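Local coordinates for protein citryl-spermidine/3,4-dihydroxybenzoyl-citryl-spermidine:spermidine ligase (PDB 3TO3) that catalyses the ATP-dependent condensation of spermidine with citryl-spermidine intermediates during biosynthesis of the siderophore petrobactin, working as a homodimer, at residues L53-G58 / T67-G72. Sequence-based numbering, arbitrary orientation.
Sequences LFLIQG and TYECYG
Leu53 lays a methyl group on the ring of Tyr71: CD1 stands 4.0 Å from the ring centroid, only 7° off the normal, a CH-pi contact over the middle of one face. Here chi1 (177°) puts CG anti to the backbone N, and chi2 (53°) then turns CD1 over the ring, while CB adds a touch at the ring's CE2 atom. On the same face of the sheet Leu55 and Glu69 run side by side, Leu55 CD2 against the aliphatic CG of the glutamate, whose OE1 has a long, weak ion pair with Lys94.

The other face is buried and mostly apolar. Ile56 CB meets Tyr68 CB at 4.2 Å, and Phe54 CB lies equally far from Cys70 SG, while the Phe54 ring turns its edge to Cys70 O and Gly72 N. Helices 18-37 and 100-110 cover this side; there Tyr68 meets Phe103 edge-to-face and its hydroxyl hydrogen-bonds Glu106.

Between the two layers, the backbones form two hydrogen-bonded antiparallel pairs, Phe54 with Cys70 and Ile56 with Tyr68. Phe54 N to Cys70 O is short, 2.7 Å, and nearly straight; Cys70 N to Phe54 O is longer at 3.1 Å. CA-H...O contacts, such as Glu69 CA to Phe54 O at 3.3 Å, supplement them.

This is a beta hairpin with one partly exposed and one buried face, away from the ATP site: reciprocal backbone bonds fix the register, and the apolar face seats the sheet on its helices.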
# COMPACT_ATOMS: atom_id res chain seq x y z
N LEU B 53 10.48 -27.12 -28.22
CA LEU B 53 10.05 -25.76 -28.56
C LEU B 53 8.65 -25.53 -27.97
O LEU B 53 7.72 -26.28 -28.26
CB LEU B 53 10.00 -25.56 -30.07
CG LEU B 53 9.49 -24.19 -30.52
CD1 LEU B 53 10.27 -23.08 -29.83
CD2 LEU B 53 9.63 -24.10 -32.03
N PHE B 54 8.51 -24.52 -27.12
CA PHE B 54 7.21 -24.24 -26.53
C PHE B 54 6.60 -23.05 -27.27
O PHE B 54 7.27 -22.03 -27.44
CB PHE B 54 7.33 -23.89 -25.04
CG PHE B 54 7.83 -25.00 -24.17
CD1 PHE B 54 6.93 -25.86 -23.52
CD2 PHE B 54 9.19 -25.17 -23.94
CE1 PHE B 54 7.38 -26.90 -22.68
CE2 PHE B 54 9.64 -26.20 -23.09
CZ PHE B 54 8.73 -27.08 -22.47
N LEU B 55 5.36 -23.19 -27.71
CA LEU B 55 4.63 -22.10 -28.37
C LEU B 55 3.45 -21.72 -27.51
O LEU B 55 2.49 -22.47 -27.43
CB LEU B 55 4.16 -22.53 -29.75
CG LEU B 55 5.28 -23.10 -30.65
CD1 LEU B 55 4.79 -23.81 -31.94
CD2 LEU B 55 6.25 -22.00 -31.02
N ILE B 56 3.50 -20.55 -26.89
CA ILE B 56 2.45 -20.09 -26.00
C ILE B 56 1.54 -19.08 -26.68
O ILE B 56 2.01 -18.07 -27.21
CB ILE B 56 3.02 -19.45 -24.71
CG1 ILE B 56 3.94 -20.41 -23.98
CG2 ILE B 56 1.92 -18.99 -23.76
CD1 ILE B 56 4.93 -19.68 -23.05
N GLN B 57 0.25 -19.34 -26.64
CA GLN B 57 -0.76 -18.47 -27.27
C GLN B 57 -1.07 -17.22 -26.45
O GLN B 57 -1.13 -17.26 -25.23
CB GLN B 57 -2.06 -19.26 -27.44
CG GLN B 57 -2.00 -20.40 -28.42
CD GLN B 57 -1.71 -19.92 -29.84
OE1 GLN B 57 -2.20 -18.87 -30.27
NE2 GLN B 57 -0.89 -20.69 -30.57
N GLY B 58 -1.32 -16.11 -27.13
CA GLY B 58 -1.86 -14.93 -26.47
C GLY B 58 -2.70 -14.09 -27.44
O GLY B 58 -2.88 -14.47 -28.60
N THR B 67 2.06 -15.01 -30.39
CA THR B 67 2.67 -16.25 -29.90
C THR B 67 3.98 -15.94 -29.19
O THR B 67 4.79 -15.16 -29.69
CB THR B 67 2.89 -17.26 -31.05
OG1 THR B 67 1.67 -17.97 -31.29
CG2 THR B 67 3.94 -18.29 -30.69
N TYR B 68 4.19 -16.55 -28.02
CA TYR B 68 5.49 -16.52 -27.34
C TYR B 68 6.23 -17.84 -27.51
O TYR B 68 5.66 -18.90 -27.31
CB TYR B 68 5.32 -16.19 -25.87
CG TYR B 68 4.80 -14.80 -25.65
CD1 TYR B 68 5.68 -13.74 -25.55
CD2 TYR B 68 3.44 -14.54 -25.59
CE1 TYR B 68 5.23 -12.47 -25.37
CE2 TYR B 68 2.97 -13.25 -25.41
CZ TYR B 68 3.89 -12.22 -25.28
OH TYR B 68 3.51 -10.92 -25.09
N GLU B 69 7.51 -17.76 -27.88
CA GLU B 69 8.29 -18.94 -28.22
C GLU B 69 9.52 -19.06 -27.35
O GLU B 69 10.18 -18.07 -27.09
CB GLU B 69 8.79 -18.87 -29.66
CG GLU B 69 7.76 -19.18 -30.71
CD GLU B 69 8.35 -19.20 -32.13
OE1 GLU B 69 9.59 -19.05 -32.29
OE2 GLU B 69 7.55 -19.35 -33.09
N CYS B 70 9.82 -20.27 -26.93
CA CYS B 70 11.09 -20.53 -26.28
C CYS B 70 11.43 -22.00 -26.32
O CYS B 70 10.55 -22.84 -26.48
CB CYS B 70 11.07 -20.02 -24.85
SG CYS B 70 9.76 -20.66 -23.87
N TYR B 71 12.72 -22.30 -26.16
CA TYR B 71 13.21 -23.66 -26.09
C TYR B 71 13.47 -24.06 -24.63
O TYR B 71 13.92 -23.25 -23.82
CB TYR B 71 14.50 -23.79 -26.90
CG TYR B 71 14.30 -23.91 -28.41
CD1 TYR B 71 14.42 -22.80 -29.25
CD2 TYR B 71 13.98 -25.13 -28.99
CE1 TYR B 71 14.24 -22.90 -30.63
CE2 TYR B 71 13.80 -25.25 -30.38
CZ TYR B 71 13.92 -24.13 -31.19
OH TYR B 71 13.76 -24.25 -32.57
N GLY B 72 13.17 -25.30 -24.29
CA GLY B 72 13.51 -25.80 -22.97
C GLY B 72 13.40 -27.30 -22.89
O GLY B 72 13.31 -27.98 -23.90